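PDB 3MZV: decaprenyl diphosphate synthase from Rhodobacter capsulatus, which probably extends farnesyl diphosphate with isopentenyl diphosphate units, using magnesium, to make a long all-trans-polyprenyl diphosphate for the side chains of isoprenoid quinones. Local coordinates for residues H75-A80 against F129-D134; N137-E142 against G191-G196; A161-A166 against R241-T246; I171-I176 against L212-Q217; T304-L309 against M320-A325. One frame throughout, in Å; residues are numbered along the deposited sequence. Where two conformers were deposited one is given.

How the contacts relate
The five contacts fall into two touching groups. Contacts 1 and 2 lie at one end of the chain, centres about 10 Å apart, and meet where Met132 and Thr133 pack on Val140 and Met141; both also reach the second subunit. Contact 3 is on the far side of the chain's centre, its centre about 36 Å from that of contact 1. It touches contact 4 (centres about 15 Å apart) through Leu245 and Thr246 on Tyr172, and contact 4 in turn touches contact 5 (centres about 16 Å apart) through Leu212. Contact 4 lies closest to the chain's centre. Its Tyr172 bonds to Asp221 of the second aspartate-rich motif, which in related synthases helps bind magnesium and diphosphate.

Contact 1 (H75-A80 against F129-D134); sequences HVHLAA and FQLMTD
The imidazole of His77 meets Leu131 and Asp134 obliquely. CD2 is the atom that touches both, 3.6 Å from Leu131 CD1 and 4.1 Å from Asp134 CB. At the edge of the ring, in its plane, a water stands 2.8 Å from His77 NE2; the same water donates to Asp134 OD2 at 2.7 Å, so it bridges two groups whose planes are turned 72° apart. The carboxylate has a stronger partner in Arg32, with which OD2 forms a salt bridge, and the ring of Phe74 packs edge-to-face with His77. These side chains join two long helices of the all-alpha isoprenoid synthase fold, 74-96 and 114-133, whose short segments run antiparallel at 168° with axes 9.4 Å apart. CG of Leu131 is anti to the backbone N (chi1 175°), and its two methyls divide the work: CD1 goes to the His77 ring, while CD2 lies 4.1 Å from Ala80 CB. Leu78 and Met132 also pack together here, but their modelled methyls are too close to be trusted in detail. Val140 of helix 138-161 touches both of these side chains.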
# COMPACT_ATOMS: atom_id res chain seq x y z
N HIS B 75 -11.45 -14.15 -14.31
CA HIS B 75 -11.14 -14.83 -13.05
C HIS B 75 -9.58 -14.91 -12.88
O HIS B 75 -9.07 -14.93 -11.77
CB HIS B 75 -11.80 -16.20 -12.96
CG HIS B 75 -11.34 -17.15 -13.99
ND1 HIS B 75 -11.26 -16.81 -15.33
CD2 HIS B 75 -10.94 -18.45 -13.90
CE1 HIS B 75 -10.80 -17.85 -16.01
NE2 HIS B 75 -10.60 -18.85 -15.17
N VAL B 76 -8.88 -14.96 -13.99
CA VAL B 76 -7.40 -14.90 -13.98
C VAL B 76 -6.87 -13.57 -13.42
O VAL B 76 -6.06 -13.54 -12.45
CB VAL B 76 -6.82 -15.22 -15.38
CG1 VAL B 76 -5.29 -15.09 -15.33
CG2 VAL B 76 -7.21 -16.70 -15.77
N HIS B 77 -7.42 -12.48 -13.92
CA HIS B 77 -7.09 -11.14 -13.42
C HIS B 77 -7.36 -11.04 -11.92
O HIS B 77 -6.55 -10.53 -11.16
CB HIS B 77 -7.88 -10.05 -14.14
CG HIS B 77 -7.69 -10.02 -15.62
ND1 HIS B 77 -8.01 -11.09 -16.43
CD2 HIS B 77 -7.24 -9.04 -16.45
CE1 HIS B 77 -7.74 -10.78 -17.69
NE2 HIS B 77 -7.25 -9.55 -17.72
N LEU B 78 -8.51 -11.55 -11.48
CA LEU B 78 -8.86 -11.46 -10.07
C LEU B 78 -7.94 -12.29 -9.18
O LEU B 78 -7.52 -11.83 -8.10
CB LEU B 78 -10.33 -11.92 -9.87
CG LEU B 78 -11.36 -10.97 -10.52
CD1 LEU B 78 -12.82 -11.45 -10.36
CD2 LEU B 78 -11.23 -9.62 -9.92
N ALA B 79 -7.65 -13.51 -9.63
CA ALA B 79 -6.70 -14.40 -8.91
C ALA B 79 -5.29 -13.76 -8.80
O ALA B 79 -4.68 -13.80 -7.72
CB ALA B 79 -6.64 -15.76 -9.52
N ALA B 80 -4.81 -13.15 -9.89
CA ALA B 80 -3.54 -12.43 -9.86
C ALA B 80 -3.57 -11.25 -8.84
O ALA B 80 -2.65 -11.04 -8.07
CB ALA B 80 -3.17 -11.96 -11.21
N PHE B 129 -4.49 -3.05 -8.61
CA PHE B 129 -5.71 -2.31 -8.87
C PHE B 129 -5.82 -1.81 -10.30
O PHE B 129 -6.89 -1.81 -10.86
CB PHE B 129 -5.98 -1.27 -7.80
CG PHE B 129 -6.60 -1.89 -6.62
CD1 PHE B 129 -5.82 -2.57 -5.73
CD2 PHE B 129 -8.01 -1.94 -6.49
CE1 PHE B 129 -6.38 -3.23 -4.67
CE2 PHE B 129 -8.56 -2.58 -5.43
CZ PHE B 129 -7.73 -3.24 -4.51
N GLN B 130 -4.71 -1.42 -10.90
CA GLN B 130 -4.71 -1.04 -12.29
C GLN B 130 -5.21 -2.19 -13.13
O GLN B 130 -6.10 -2.00 -13.99
CB GLN B 130 -3.31 -0.62 -12.72
CG GLN B 130 -3.25 -0.02 -14.09
CD GLN B 130 -1.83 0.25 -14.53
OE1 GLN B 130 -0.87 -0.39 -14.05
NE2 GLN B 130 -1.68 1.17 -15.45
N LEU B 131 -4.67 -3.38 -12.85
CA LEU B 131 -5.07 -4.60 -13.53
C LEU B 131 -6.58 -4.87 -13.41
O LEU B 131 -7.23 -5.20 -14.43
CB LEU B 131 -4.28 -5.76 -12.95
CG LEU B 131 -4.62 -7.18 -13.42
CD1 LEU B 131 -4.51 -7.29 -14.93
CD2 LEU B 131 -3.73 -8.17 -12.76
N MET B 132 -7.14 -4.67 -12.21
CA MET B 132 -8.56 -4.93 -11.98
C MET B 132 -9.49 -4.11 -12.86
O MET B 132 -10.58 -4.58 -13.17
CB MET B 132 -8.90 -4.71 -10.53
CG MET B 132 -8.42 -5.80 -9.66
SD MET B 132 -9.01 -7.36 -10.25
CE MET B 132 -10.75 -6.95 -10.10
N THR B 133 -9.06 -2.92 -13.26
CA THR B 133 -9.85 -2.05 -14.10
C THR B 133 -10.09 -2.65 -15.51
O THR B 133 -11.10 -2.35 -16.15
CB THR B 133 -9.26 -0.63 -14.23
OG1 THR B 133 -8.04 -0.65 -15.00
CG2 THR B 133 -9.01 -0.05 -12.84
N ASP B 134 -9.20 -3.53 -15.95
CA ASP B 134 -9.42 -4.26 -17.20
C ASP B 134 -10.72 -5.11 -17.12
O ASP B 134 -11.31 -5.42 -18.14
CB ASP B 134 -8.26 -5.22 -17.49
CG ASP B 134 -6.98 -4.51 -17.85
OD1 ASP B 134 -6.98 -3.29 -17.92
OD2 ASP B 134 -5.96 -5.22 -18.04
O HOH W 1 -6.48 -7.46 -19.46

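Contact 2 (N137-E142 against G191-G196); sequences NMRVME and GGIIGG
Arg139 carries CG anti to the backbone N (chi1 -175°) and runs extended as far as NE, while Ile193 turns CG1 beside its own backbone N (chi1 -68°). From there Ile193 CD1, extended at chi2 (169°), lies over one face of the guanidinium, displaced toward the rim and 3.4 Å from Arg139 NE. The contact pairs the N-terminal turn of helix 138-161 with the C-terminal turn of helix 169-194 in the all-alpha isoprenoid synthase fold, and each end has its own cap. Asn137 is the N-cap, its OD1 accepting from Val140 N at 3.0 Å. Gly196, with positive phi, ends the other helix in a Schellman motif, and its N bonds to Ile193 O at 2.9 Å. The guanidinium also forms a salt bridge through NH2 to Glu199, at the start of the following helix, so the charged end is held while its flat face rests on an aliphatic branch. Next to it, Val140 and Ile193 run alongside each other, pointing opposite ways. Packing is tight here: Val140 CG1 and Ile193 CG2 are 3.5 Å apart. On the neighbouring residue, Ile194 CD1 reaches the capping amide, ending 4.0 Å from Asn137 ND2.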
# COMPACT_ATOMS: atom_id res chain seq x y z
N ASN B 137 -15.44 -4.42 -13.81
CA ASN B 137 -16.38 -4.76 -12.76
C ASN B 137 -16.04 -3.94 -11.50
O ASN B 137 -15.04 -4.24 -10.80
CB ASN B 137 -16.36 -6.28 -12.50
CG ASN B 137 -17.46 -6.74 -11.62
OD1 ASN B 137 -17.56 -6.35 -10.47
ND2 ASN B 137 -18.31 -7.59 -12.15
N MET B 138 -16.84 -2.92 -11.20
CA MET B 138 -16.62 -2.10 -10.03
C MET B 138 -16.89 -2.87 -8.73
O MET B 138 -16.20 -2.67 -7.75
CB MET B 138 -17.45 -0.78 -10.09
CG MET B 138 -18.95 -0.78 -9.85
SD MET B 138 -19.78 0.90 -10.21
CE MET B 138 -20.01 1.59 -8.54
N ARG B 139 -17.88 -3.74 -8.71
CA ARG B 139 -18.21 -4.47 -7.51
C ARG B 139 -17.02 -5.28 -6.95
O ARG B 139 -16.76 -5.18 -5.75
CB ARG B 139 -19.42 -5.39 -7.75
CG ARG B 139 -19.87 -6.08 -6.53
CD ARG B 139 -21.18 -6.88 -6.78
NE ARG B 139 -21.52 -7.70 -5.61
CZ ARG B 139 -22.38 -8.72 -5.64
NH1 ARG B 139 -22.98 -9.03 -6.77
NH2 ARG B 139 -22.63 -9.43 -4.56
N VAL B 140 -16.31 -6.04 -7.79
CA VAL B 140 -15.21 -6.86 -7.29
C VAL B 140 -14.02 -5.98 -6.86
O VAL B 140 -13.27 -6.28 -5.92
CB VAL B 140 -14.77 -7.99 -8.30
CG1 VAL B 140 -15.97 -8.91 -8.57
CG2 VAL B 140 -14.26 -7.40 -9.64
N MET B 141 -13.87 -4.86 -7.52
CA MET B 141 -12.87 -3.90 -7.14
C MET B 141 -13.14 -3.34 -5.76
O MET B 141 -12.22 -3.20 -4.97
CB MET B 141 -12.80 -2.72 -8.15
CG MET B 141 -12.29 -3.12 -9.53
SD MET B 141 -12.04 -1.69 -10.69
CE MET B 141 -10.64 -0.84 -9.93
N GLU B 142 -14.39 -2.94 -5.49
CA GLU B 142 -14.73 -2.44 -4.18
C GLU B 142 -14.47 -3.51 -3.10
O GLU B 142 -13.97 -3.21 -2.04
CB GLU B 142 -16.22 -1.99 -4.17
CG GLU B 142 -16.71 -1.30 -2.89
CD GLU B 142 -16.98 -2.19 -1.66
OE1 GLU B 142 -17.25 -3.39 -1.78
OE2 GLU B 142 -16.92 -1.63 -0.54
N GLY B 191 -14.76 -14.55 -7.18
CA GLY B 191 -14.88 -15.58 -8.20
C GLY B 191 -16.35 -15.90 -8.50
O GLY B 191 -16.74 -16.12 -9.65
N GLY B 192 -17.17 -16.02 -7.46
CA GLY B 192 -18.60 -16.15 -7.66
C GLY B 192 -19.21 -14.96 -8.41
O GLY B 192 -20.08 -15.13 -9.28
N ILE B 193 -18.79 -13.76 -8.09
CA ILE B 193 -19.37 -12.56 -8.72
C ILE B 193 -18.99 -12.46 -10.17
O ILE B 193 -19.82 -12.19 -11.03
CB ILE B 193 -18.96 -11.27 -7.98
CG1 ILE B 193 -19.62 -11.27 -6.61
CG2 ILE B 193 -19.28 -10.00 -8.83
CD1 ILE B 193 -19.11 -10.16 -5.63
N ILE B 194 -17.71 -12.69 -10.48
CA ILE B 194 -17.28 -12.57 -11.84
C ILE B 194 -18.00 -13.61 -12.73
O ILE B 194 -18.23 -13.37 -13.94
CB ILE B 194 -15.76 -12.61 -11.99
CG1 ILE B 194 -15.29 -11.83 -13.21
CG2 ILE B 194 -15.25 -14.03 -12.10
CD1 ILE B 194 -15.45 -10.23 -13.10
N GLY B 195 -18.33 -14.75 -12.15
CA GLY B 195 -19.06 -15.80 -12.84
C GLY B 195 -20.57 -15.60 -12.85
O GLY B 195 -21.30 -16.44 -13.35
N GLY B 196 -21.05 -14.50 -12.29
CA GLY B 196 -22.47 -14.15 -12.37
C GLY B 196 -23.32 -15.06 -11.54
O GLY B 196 -24.50 -15.26 -11.83

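Contact 3 (A161-A166 against R241-T246); sequences AAQNLA and RERKLT
Gln163 crosses Arg243 aslant, meeting its guanidinium from CB to the amide. Its CB is 4.0 Å from Arg243 NH1, and CG, beside the backbone N (chi1 -54°), comes to 3.6 Å from Arg243 NE. The chain runs extended from there, and CD sits over one face of the guanidinium, toward the rim and 3.4 Å from NH1. OE1 is near NH1 but badly angled for a hydrogen bond, while NE2 lies over the CZ and NH2 side and donates to a water that donates to Glu242 O. The amide and guanidinium planes are stacked, 9° apart. Beyond the stack Arg243 is held by Ile268 O, which accepts from NE, and more weakly by Glu269 O. An alanine in place of Arg243 would probably strip the Gln163 amide of its stacking partner, leaving mainly the water to orient it, and leave Ile268 O without this donor. The backbones are tied by Gln163 N donating to Arg243 O at 2.9 Å, 162° at the hydrogen. Leu245 packs under the same turn, its CG 3.3 Å from Asn164 O and its CD2 3.5 Å from Ala161 O. Thr167 OG1 bonds to both carbonyl oxygens. The pairing sets a type II beta turn, Ala161 to Asn164, whose Asn164 forms an Asx turn to Ala166 N, against the Schellman motif that places Arg243 after helix 238-241: two interhelical connections of the isoprenoid synthase fold.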
# COMPACT_ATOMS: atom_id res chain seq x y z
N ALA B 161 -3.63 -5.39 20.44
CA ALA B 161 -3.98 -6.57 21.18
C ALA B 161 -2.77 -7.25 21.86
O ALA B 161 -2.94 -8.01 22.80
CB ALA B 161 -4.68 -7.57 20.26
N ALA B 162 -1.56 -7.03 21.34
CA ALA B 162 -0.40 -7.78 21.81
C ALA B 162 0.03 -7.14 23.13
O ALA B 162 -0.20 -5.93 23.35
CB ALA B 162 0.74 -7.75 20.79
N GLN B 163 0.69 -7.93 23.98
CA GLN B 163 1.16 -7.45 25.27
C GLN B 163 0.04 -7.11 26.18
O GLN B 163 0.29 -6.56 27.23
CB GLN B 163 2.06 -6.19 25.14
CG GLN B 163 3.22 -6.39 24.18
CD GLN B 163 4.11 -5.16 24.00
OE1 GLN B 163 4.00 -4.17 24.71
NE2 GLN B 163 5.03 -5.27 23.08
N ASN B 164 -1.19 -7.46 25.83
CA ASN B 164 -2.37 -6.97 26.52
C ASN B 164 -3.32 -8.10 26.95
O ASN B 164 -4.04 -8.65 26.13
CB ASN B 164 -3.08 -6.00 25.58
CG ASN B 164 -4.32 -5.35 26.21
OD1 ASN B 164 -4.78 -5.74 27.27
ND2 ASN B 164 -4.88 -4.35 25.49
N LEU B 165 -3.32 -8.41 28.26
CA LEU B 165 -4.01 -9.55 28.81
C LEU B 165 -5.54 -9.42 28.83
O LEU B 165 -6.25 -10.39 29.14
CB LEU B 165 -3.49 -9.88 30.23
CG LEU B 165 -2.01 -10.25 30.42
CD1 LEU B 165 -1.70 -10.59 31.90
CD2 LEU B 165 -1.58 -11.40 29.50
N ALA B 166 -6.05 -8.21 28.57
CA ALA B 166 -7.47 -7.97 28.41
C ALA B 166 -8.03 -8.47 27.08
O ALA B 166 -9.25 -8.59 26.94
CB ALA B 166 -7.78 -6.42 28.57
N ARG B 241 7.34 -15.10 21.85
CA ARG B 241 8.36 -14.00 21.81
C ARG B 241 7.78 -12.63 21.45
O ARG B 241 8.15 -11.62 22.05
CB ARG B 241 9.49 -14.37 20.85
CG ARG B 241 10.29 -15.57 21.40
CD ARG B 241 11.43 -16.09 20.46
NE ARG B 241 11.71 -17.49 20.84
CZ ARG B 241 11.42 -18.58 20.13
NH1 ARG B 241 10.88 -18.50 18.91
NH2 ARG B 241 11.69 -19.78 20.64
N GLU B 242 6.86 -12.57 20.49
CA GLU B 242 6.24 -11.31 20.12
C GLU B 242 5.08 -10.91 21.01
O GLU B 242 4.46 -9.87 20.81
CB GLU B 242 5.77 -11.37 18.67
CG GLU B 242 6.86 -11.81 17.74
CD GLU B 242 6.88 -11.00 16.50
OE1 GLU B 242 5.84 -11.06 15.78
OE2 GLU B 242 7.91 -10.31 16.27
N ARG B 243 4.78 -11.76 22.00
CA ARG B 243 3.79 -11.44 23.01
C ARG B 243 2.42 -11.22 22.42
O ARG B 243 1.60 -10.44 22.94
CB ARG B 243 4.27 -10.29 23.88
CG ARG B 243 5.64 -10.59 24.47
CD ARG B 243 6.52 -9.37 24.67
NE ARG B 243 5.91 -8.41 25.59
CZ ARG B 243 6.42 -7.22 25.86
NH1 ARG B 243 5.78 -6.41 26.70
NH2 ARG B 243 7.55 -6.82 25.29
N LYS B 244 2.14 -11.96 21.34
CA LYS B 244 0.81 -11.91 20.72
C LYS B 244 -0.22 -12.62 21.58
O LYS B 244 0.06 -13.63 22.19
CB LYS B 244 0.83 -12.51 19.30
CG LYS B 244 1.58 -11.64 18.30
CD LYS B 244 1.65 -12.26 16.89
CE LYS B 244 2.45 -11.31 15.96
NZ LYS B 244 2.55 -11.83 14.55
N LEU B 245 -1.43 -12.05 21.64
CA LEU B 245 -2.54 -12.69 22.34
C LEU B 245 -3.32 -13.53 21.32
O LEU B 245 -4.19 -13.00 20.60
CB LEU B 245 -3.44 -11.68 23.03
CG LEU B 245 -2.98 -11.32 24.45
CD1 LEU B 245 -3.12 -12.57 25.38
CD2 LEU B 245 -1.54 -10.78 24.47
N THR B 246 -2.92 -14.82 21.22
CA THR B 246 -3.62 -15.79 20.38
C THR B 246 -4.45 -16.73 21.24
O THR B 246 -4.20 -16.83 22.44
CB THR B 246 -2.61 -16.56 19.48
OG1 THR B 246 -1.69 -17.31 20.27
CG2 THR B 246 -1.82 -15.58 18.55
O HOH W 2 5.29 -7.13 21.42

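Contact 4 (I171-I176 against L212-Q217); sequences IYLRVI and LGIAFQ
Ile176 packs hardest against Gln217, its CG2 coming to 3.5 Å from Gln217 CG. Its other branch starts from the crowded position, with CG1 between the backbone N and the carbonyl carbon (chi1 65°), and ends with CD1 3.8 Å from Ile214 CG2. The Ile176 and Ile214 side chains cross at about a right angle. Thus one residue of helix 169-194 touches two residues a turn apart on helix 199-224. The segments cross at 107° with axes 10.4 Å apart, a steep crossing of two consecutive helices near the middle of the isoprenoid synthase fold. Helix 199-224 carries the second aspartate-rich motif of this family. Tyr172 reaches that motif: its hydroxyl stays 4.4 Å from Gln217 O and instead hydrogen-bonds to Asp221, one turn farther on. The looser side belongs to Leu173, which is partly exposed and touches lightly, CD1 3.9 Å from Ile214 CD1, the two side chains lying aslant. Trp301 of helix 290-308 and Ala181 also pack on Ile214.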
# COMPACT_ATOMS: atom_id res chain seq x y z
N ILE B 171 -11.96 -10.39 20.28
CA ILE B 171 -10.92 -9.54 19.68
C ILE B 171 -9.99 -10.35 18.83
O ILE B 171 -9.62 -9.92 17.71
CB ILE B 171 -10.17 -8.70 20.74
CG1 ILE B 171 -11.16 -7.70 21.32
CG2 ILE B 171 -8.91 -8.02 20.16
CD1 ILE B 171 -10.72 -6.97 22.59
N TYR B 172 -9.59 -11.53 19.33
CA TYR B 172 -8.71 -12.40 18.59
C TYR B 172 -9.34 -12.79 17.25
O TYR B 172 -8.63 -12.82 16.25
CB TYR B 172 -8.32 -13.64 19.41
CG TYR B 172 -7.67 -14.77 18.62
CD1 TYR B 172 -6.37 -14.70 18.22
CD2 TYR B 172 -8.40 -15.91 18.28
CE1 TYR B 172 -5.78 -15.71 17.51
CE2 TYR B 172 -7.80 -16.97 17.57
CZ TYR B 172 -6.51 -16.85 17.17
OH TYR B 172 -5.88 -17.88 16.45
N LEU B 173 -10.62 -13.15 17.27
CA LEU B 173 -11.35 -13.53 16.06
C LEU B 173 -11.38 -12.35 15.05
O LEU B 173 -11.22 -12.55 13.87
CB LEU B 173 -12.77 -13.98 16.38
CG LEU B 173 -13.56 -14.35 15.12
CD1 LEU B 173 -12.84 -15.48 14.32
CD2 LEU B 173 -15.00 -14.74 15.47
N ARG B 174 -11.54 -11.15 15.55
CA ARG B 174 -11.49 -9.95 14.72
C ARG B 174 -10.12 -9.77 14.08
O ARG B 174 -10.04 -9.41 12.91
CB ARG B 174 -11.88 -8.76 15.58
CG ARG B 174 -12.14 -7.44 14.86
CD ARG B 174 -13.35 -6.73 15.53
NE ARG B 174 -13.48 -7.03 16.97
CZ ARG B 174 -14.62 -6.99 17.67
NH1 ARG B 174 -14.61 -7.27 18.98
NH2 ARG B 174 -15.78 -6.66 17.10
N VAL B 175 -9.05 -10.02 14.82
CA VAL B 175 -7.71 -9.89 14.30
C VAL B 175 -7.49 -10.90 13.21
O VAL B 175 -6.96 -10.58 12.14
CB VAL B 175 -6.63 -10.10 15.38
CG1 VAL B 175 -5.28 -10.42 14.75
CG2 VAL B 175 -6.59 -8.89 16.36
N ILE B 176 -7.85 -12.16 13.45
CA ILE B 176 -7.53 -13.15 12.46
C ILE B 176 -8.44 -12.99 11.23
O ILE B 176 -7.99 -13.29 10.14
CB ILE B 176 -7.49 -14.60 13.02
CG1 ILE B 176 -8.86 -15.07 13.50
CG2 ILE B 176 -6.44 -14.66 14.15
CD1 ILE B 176 -8.86 -16.59 14.02
N LEU B 212 -12.74 -21.02 6.19
CA LEU B 212 -11.48 -21.68 5.89
C LEU B 212 -10.31 -20.82 6.34
O LEU B 212 -9.29 -21.36 6.79
CB LEU B 212 -11.37 -22.01 4.39
CG LEU B 212 -10.25 -22.90 3.85
CD1 LEU B 212 -10.54 -24.34 4.14
CD2 LEU B 212 -10.15 -22.65 2.32
N GLY B 213 -10.39 -19.51 6.11
CA GLY B 213 -9.29 -18.61 6.46
C GLY B 213 -9.11 -18.51 7.98
O GLY B 213 -7.98 -18.54 8.47
N ILE B 214 -10.23 -18.43 8.70
CA ILE B 214 -10.22 -18.52 10.14
C ILE B 214 -9.54 -19.83 10.60
O ILE B 214 -8.59 -19.76 11.36
CB ILE B 214 -11.59 -18.37 10.74
CG1 ILE B 214 -12.08 -16.96 10.58
CG2 ILE B 214 -11.53 -18.75 12.28
CD1 ILE B 214 -13.56 -16.81 10.76
N ALA B 215 -9.96 -20.97 10.08
CA ALA B 215 -9.33 -22.25 10.39
C ALA B 215 -7.87 -22.22 10.10
O ALA B 215 -7.06 -22.69 10.88
CB ALA B 215 -10.01 -23.45 9.61
N PHE B 216 -7.51 -21.62 8.98
CA PHE B 216 -6.14 -21.63 8.54
C PHE B 216 -5.23 -20.92 9.55
O PHE B 216 -4.18 -21.41 9.91
CB PHE B 216 -6.13 -20.90 7.18
CG PHE B 216 -4.83 -20.88 6.50
CD1 PHE B 216 -4.49 -21.88 5.61
CD2 PHE B 216 -3.98 -19.78 6.67
CE1 PHE B 216 -3.27 -21.82 4.91
CE2 PHE B 216 -2.75 -19.71 5.98
CZ PHE B 216 -2.40 -20.72 5.10
N GLN B 217 -5.65 -19.76 10.02
CA GLN B 217 -4.88 -19.00 10.99
C GLN B 217 -4.86 -19.70 12.36
O GLN B 217 -3.84 -19.71 13.01
CB GLN B 217 -5.41 -17.61 11.18
CG GLN B 217 -4.54 -16.79 12.10
CD GLN B 217 -3.16 -16.59 11.55
OE1 GLN B 217 -2.14 -16.92 12.19
NE2 GLN B 217 -3.11 -16.10 10.34

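Contact 5 (T304-L309 against M320-A325); sequences TARKAL and MLDDLA
Arg306 NH2 donates to Asp322 OD1 at 2.9 Å with a 155° angle at the hydrogen, forming the salt bridge of this contact. The oxygen lies at the edge of the guanidinium, only 2° out of its plane, yet the nitrogen approaches from well above the carboxylate plane, 56° out of it. The same NH2 is 3.2 Å from Asp322 O. Arg306 bends at chi3, where NE nearly eclipses CB, and the two side chains cross at about a right angle. Nearer the backbone, Arg306 CG comes to 3.4 Å from Asp322 OD2, so the aliphatic stem also leans on the carboxylate. Helices 290-308 and 316-328 follow each other as a helical hairpin running in broadly opposite directions, and the bridge clips them together close to their connection. A leucine in place of Arg306 would probably leave the Asp322 carboxylate without its cationic mate. Beside the bridge Leu309 makes the packing: CD1 lies against the backbone of helix 316-328, 3.6 Å from Asp322 N, and CD2 is 4.1 Å from Leu321 CB, the two leucines crossing nearly perpendicular. Tyr208 of helix 199-224 packs against Leu309 and sends its hydroxyl to Leu321 O, while Leu60 and Leu67 of helix 56-67 touch Leu321.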
# COMPACT_ATOMS: atom_id res chain seq x y z
N THR B 304 -17.99 -25.42 9.70
CA THR B 304 -18.72 -24.29 9.21
C THR B 304 -18.41 -24.06 7.72
O THR B 304 -19.30 -23.80 6.97
CB THR B 304 -18.42 -23.02 10.04
OG1 THR B 304 -18.76 -23.29 11.41
CG2 THR B 304 -19.25 -21.85 9.55
N ALA B 305 -17.16 -24.19 7.31
CA ALA B 305 -16.79 -24.01 5.91
C ALA B 305 -17.46 -25.04 5.04
O ALA B 305 -18.09 -24.71 4.03
CB ALA B 305 -15.27 -24.09 5.76
N ARG B 306 -17.33 -26.30 5.43
CA ARG B 306 -17.97 -27.40 4.71
C ARG B 306 -19.48 -27.24 4.56
O ARG B 306 -20.01 -27.45 3.46
CB ARG B 306 -17.63 -28.71 5.40
CG ARG B 306 -18.31 -29.93 4.80
CD ARG B 306 -17.61 -31.27 5.27
NE ARG B 306 -16.60 -30.96 6.28
CZ ARG B 306 -15.29 -30.91 6.08
NH1 ARG B 306 -14.51 -30.58 7.10
NH2 ARG B 306 -14.75 -31.22 4.93
N LYS B 307 -20.16 -26.78 5.60
CA LYS B 307 -21.63 -26.50 5.53
C LYS B 307 -21.99 -25.43 4.51
O LYS B 307 -23.02 -25.49 3.86
CB LYS B 307 -22.19 -26.03 6.89
CG LYS B 307 -22.90 -27.07 7.75
CD LYS B 307 -22.00 -28.13 8.25
CE LYS B 307 -22.77 -29.10 9.21
NZ LYS B 307 -21.93 -30.25 9.61
N ALA B 308 -21.16 -24.41 4.41
CA ALA B 308 -21.38 -23.36 3.45
C ALA B 308 -21.38 -23.89 2.01
O ALA B 308 -22.10 -23.38 1.17
CB ALA B 308 -20.27 -22.30 3.59
N LEU B 309 -20.57 -24.91 1.73
CA LEU B 309 -20.52 -25.47 0.36
C LEU B 309 -21.82 -26.08 -0.15
O LEU B 309 -22.02 -26.22 -1.37
CB LEU B 309 -19.43 -26.52 0.26
CG LEU B 309 -18.00 -26.03 0.40
CD1 LEU B 309 -17.04 -27.19 0.47
CD2 LEU B 309 -17.57 -25.11 -0.75
N MET B 320 -13.54 -30.84 -4.32
CA MET B 320 -12.15 -30.52 -4.05
C MET B 320 -12.02 -29.44 -2.95
O MET B 320 -11.11 -29.50 -2.14
CB MET B 320 -11.41 -30.11 -5.34
CG MET B 320 -10.99 -31.29 -6.24
SD MET B 320 -10.16 -30.77 -7.81
CE MET B 320 -11.59 -30.91 -8.87
N LEU B 321 -12.94 -28.47 -2.91
CA LEU B 321 -12.97 -27.47 -1.85
C LEU B 321 -13.33 -28.07 -0.51
O LEU B 321 -12.85 -27.62 0.52
CB LEU B 321 -13.93 -26.31 -2.18
CG LEU B 321 -13.48 -25.40 -3.34
CD1 LEU B 321 -14.57 -24.34 -3.62
CD2 LEU B 321 -12.14 -24.73 -3.08
N ASP B 322 -14.20 -29.07 -0.54
CA ASP B 322 -14.52 -29.86 0.64
C ASP B 322 -13.24 -30.55 1.17
O ASP B 322 -12.90 -30.41 2.39
CB ASP B 322 -15.63 -30.86 0.31
CG ASP B 322 -16.35 -31.41 1.54
OD1 ASP B 322 -15.72 -32.14 2.31
OD2 ASP B 322 -17.57 -31.17 1.70
N ASP B 323 -12.51 -31.23 0.30
CA ASP B 323 -11.26 -31.88 0.71
C ASP B 323 -10.26 -30.83 1.18
O ASP B 323 -9.44 -31.07 2.07
CB ASP B 323 -10.60 -32.68 -0.42
CG ASP B 323 -11.36 -33.92 -0.82
OD1 ASP B 323 -12.11 -34.47 -0.01
OD2 ASP B 323 -11.16 -34.37 -1.97
N LEU B 324 -10.28 -29.66 0.57
CA LEU B 324 -9.33 -28.63 0.97
C LEU B 324 -9.57 -28.21 2.44
O LEU B 324 -8.62 -27.89 3.17
CB LEU B 324 -9.38 -27.45 0.04
CG LEU B 324 -8.39 -26.32 0.27
CD1 LEU B 324 -6.92 -26.75 0.08
CD2 LEU B 324 -8.77 -25.14 -0.66
N ALA B 325 -10.82 -28.22 2.89
CA ALA B 325 -11.10 -27.89 4.28
C ALA B 325 -10.49 -28.92 5.21
O ALA B 325 -9.92 -28.52 6.23
CB ALA B 325 -12.59 -27.77 4.53